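Local coordinates for protein peptide amidase (Stenotrophomonas maltophilia, PDB 1M22) that probably hydrolyses amide bonds as a serine-dependent amidase of the amidase signature family, acting on peptide amides, at residues Asp12-Met20 with Arg75-Leu83. Sequence-based numbering, arbitrary orientation.
Sequences DVADLQARM and RGPLHGIPL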
# COMPACT_ATOMS: atom_id res chain seq x y z
N ASP A 12 -17.96 -5.89 2.57
CA ASP A 12 -16.78 -6.40 3.28
C ASP A 12 -16.46 -7.85 2.97
O ASP A 12 -17.34 -8.64 2.60
CB ASP A 12 -16.95 -6.24 4.79
CG ASP A 12 -17.00 -4.79 5.23
OD1 ASP A 12 -16.10 -4.03 4.85
OD2 ASP A 12 -17.95 -4.42 5.96
N VAL A 13 -15.20 -8.21 3.16
CA VAL A 13 -14.73 -9.57 2.94
C VAL A 13 -15.54 -10.58 3.75
O VAL A 13 -15.95 -11.61 3.22
CB VAL A 13 -13.23 -9.69 3.31
CG1 VAL A 13 -12.80 -11.15 3.27
CG2 VAL A 13 -12.39 -8.87 2.35
N ALA A 14 -15.77 -10.28 5.02
CA ALA A 14 -16.52 -11.20 5.88
C ALA A 14 -17.94 -11.41 5.38
O ALA A 14 -18.50 -12.49 5.52
CB ALA A 14 -16.54 -10.66 7.31
N ASP A 15 -18.53 -10.37 4.80
CA ASP A 15 -19.89 -10.48 4.29
C ASP A 15 -19.91 -11.30 3.00
O ASP A 15 -20.79 -12.13 2.80
CB ASP A 15 -20.49 -9.09 4.06
CG ASP A 15 -20.79 -8.37 5.36
OD1 ASP A 15 -21.59 -8.90 6.16
OD2 ASP A 15 -20.22 -7.28 5.59
N LEU A 16 -18.93 -11.07 2.12
CA LEU A 16 -18.86 -11.83 0.88
C LEU A 16 -18.66 -13.30 1.24
O LEU A 16 -19.25 -14.19 0.63
CB LEU A 16 -17.69 -11.34 0.02
CG LEU A 16 -17.83 -9.94 -0.58
CD1 LEU A 16 -16.52 -9.53 -1.24
CD2 LEU A 16 -18.98 -9.91 -1.59
N GLN A 17 -17.82 -13.55 2.24
CA GLN A 17 -17.55 -14.91 2.69
C GLN A 17 -18.82 -15.54 3.26
O GLN A 17 -19.11 -16.71 3.00
CB GLN A 17 -16.43 -14.92 3.74
CG GLN A 17 -15.98 -16.32 4.15
CD GLN A 17 -15.56 -17.16 2.96
OE1 GLN A 17 -16.17 -18.18 2.66
NE2 GLN A 17 -14.51 -16.73 2.28
N ALA A 18 -19.57 -14.77 4.04
CA ALA A 18 -20.81 -15.27 4.62
C ALA A 18 -21.79 -15.64 3.51
O ALA A 18 -22.47 -16.66 3.60
CB ALA A 18 -21.42 -14.22 5.53
N ARG A 19 -21.87 -14.81 2.48
CA ARG A 19 -22.78 -15.07 1.36
C ARG A 19 -22.40 -16.36 0.63
O ARG A 19 -23.28 -17.16 0.30
CB ARG A 19 -22.77 -13.91 0.37
CG ARG A 19 -23.28 -12.60 0.94
CD ARG A 19 -23.30 -11.52 -0.13
NE ARG A 19 -23.65 -10.21 0.40
CZ ARG A 19 -23.85 -9.13 -0.36
NH1 ARG A 19 -23.73 -9.21 -1.67
NH2 ARG A 19 -24.15 -7.97 0.21
N MET A 20 -21.11 -16.56 0.38
CA MET A 20 -20.66 -17.76 -0.30
C MET A 20 -20.88 -18.99 0.58
O MET A 20 -21.27 -20.05 0.09
CB MET A 20 -19.18 -17.65 -0.68
CG MET A 20 -18.90 -16.61 -1.76
SD MET A 20 -17.20 -16.65 -2.41
CE MET A 20 -16.31 -15.75 -1.14
N ARG A 75 -10.54 -23.17 2.80
CA ARG A 75 -9.19 -22.76 3.18
C ARG A 75 -9.13 -21.67 4.25
O ARG A 75 -8.07 -21.43 4.82
CB ARG A 75 -8.44 -22.30 1.94
CG ARG A 75 -8.18 -23.41 0.94
CD ARG A 75 -7.89 -22.86 -0.44
NE ARG A 75 -7.59 -23.91 -1.40
CZ ARG A 75 -6.41 -24.51 -1.50
NH1 ARG A 75 -5.41 -24.16 -0.70
NH2 ARG A 75 -6.22 -25.47 -2.40
N GLY A 76 -10.25 -21.01 4.51
CA GLY A 76 -10.26 -19.97 5.51
C GLY A 76 -11.10 -18.76 5.13
O GLY A 76 -11.85 -18.81 4.15
N PRO A 77 -10.98 -17.66 5.88
CA PRO A 77 -11.72 -16.41 5.65
C PRO A 77 -11.64 -15.81 4.25
O PRO A 77 -12.56 -15.10 3.83
CB PRO A 77 -11.13 -15.47 6.70
CG PRO A 77 -10.72 -16.39 7.80
CD PRO A 77 -10.09 -17.52 7.04
N LEU A 78 -10.56 -16.09 3.53
CA LEU A 78 -10.40 -15.53 2.19
C LEU A 78 -10.73 -16.49 1.05
O LEU A 78 -10.48 -16.18 -0.12
CB LEU A 78 -8.96 -15.02 2.00
CG LEU A 78 -8.45 -13.93 2.94
CD1 LEU A 78 -7.05 -13.51 2.50
CD2 LEU A 78 -9.38 -12.73 2.92
N HIS A 79 -11.30 -17.65 1.38
CA HIS A 79 -11.63 -18.64 0.36
C HIS A 79 -12.57 -18.08 -0.71
O HIS A 79 -13.72 -17.73 -0.42
CB HIS A 79 -12.27 -19.87 1.01
CG HIS A 79 -12.36 -21.05 0.10
ND1 HIS A 79 -11.53 -22.15 0.22
CD2 HIS A 79 -13.15 -21.30 -0.97
CE1 HIS A 79 -11.82 -23.02 -0.72
NE2 HIS A 79 -12.80 -22.53 -1.46
N GLY A 80 -12.08 -17.99 -1.94
CA GLY A 80 -12.88 -17.49 -3.04
C GLY A 80 -12.93 -15.98 -3.22
O GLY A 80 -13.62 -15.49 -4.11
N ILE A 81 -12.20 -15.24 -2.38
CA ILE A 81 -12.18 -13.78 -2.45
C ILE A 81 -11.22 -13.26 -3.52
O ILE A 81 -10.03 -13.55 -3.48
CB ILE A 81 -11.77 -13.18 -1.08
CG1 ILE A 81 -12.79 -13.57 -0.01
CG2 ILE A 81 -11.63 -11.67 -1.18
CD1 ILE A 81 -14.18 -12.99 -0.22
N PRO A 82 -11.74 -12.49 -4.50
CA PRO A 82 -10.89 -11.95 -5.58
C PRO A 82 -10.11 -10.71 -5.16
O PRO A 82 -10.67 -9.78 -4.57
CB PRO A 82 -11.89 -11.62 -6.69
CG PRO A 82 -13.11 -12.43 -6.34
CD PRO A 82 -13.16 -12.33 -4.84
N LEU A 83 -8.82 -10.68 -5.50
CA LEU A 83 -7.98 -9.54 -5.16
C LEU A 83 -7.01 -9.17 -6.28
O LEU A 83 -6.84 -9.92 -7.24
CB LEU A 83 -7.20 -9.84 -3.87
CG LEU A 83 -6.31 -11.08 -3.80
CD1 LEU A 83 -5.03 -10.87 -4.60
CD2 LEU A 83 -5.97 -11.37 -2.34
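The flat carboxamide of Gln17 meets two backbone carbonyls of residues 76-81, a type I turn (76-79) overlapping a type II turn (78-81) just ahead of strand 82-86 in the mixed sheet of the amidase signature fold. His79 O lies in the amide plane of Gln17, and NE2 reaches it over 3.0 Å in a nearly straight bond (162°). The second N-H of NE2 goes to Pro77 O, also 3.0 Å away, but comes from above that carbonyl's plane and is more bent, at 144°. With CG anti to the backbone N (chi1 -174°) and a bend at chi2, Gln17 extends from helix 13-21 and then turns its amide into this fork. Gln17 OE1 accepts from Arg69 of helix 58-70, consistent with NE2 facing the two carbonyls. The imidazole of His79 has Arg75 CA at its edge, in the ring plane; ND1 accepts the Arg75 backbone N-H and NE2 bonds to Arg65 O, holding the ring at both nitrogens.

Beside the amide, apolar side chains join helix 13-21 to the turns. Val13 CG1 lies 3.8 Å from Leu78 CD2 and also borders Ile81 CG1, while Val180 and Ser179 pack against Val13 from the neighbouring strand and the loop before it. Ile81 CD1 touches both Leu16 CB and the methyl of Met20. That methyl is brought round by the bend at chi3, leaving Met20 CE 3.6 Å from Ile81 CD1 and 3.3 Å from His79 O, the same oxygen that Gln17 NE2 grips.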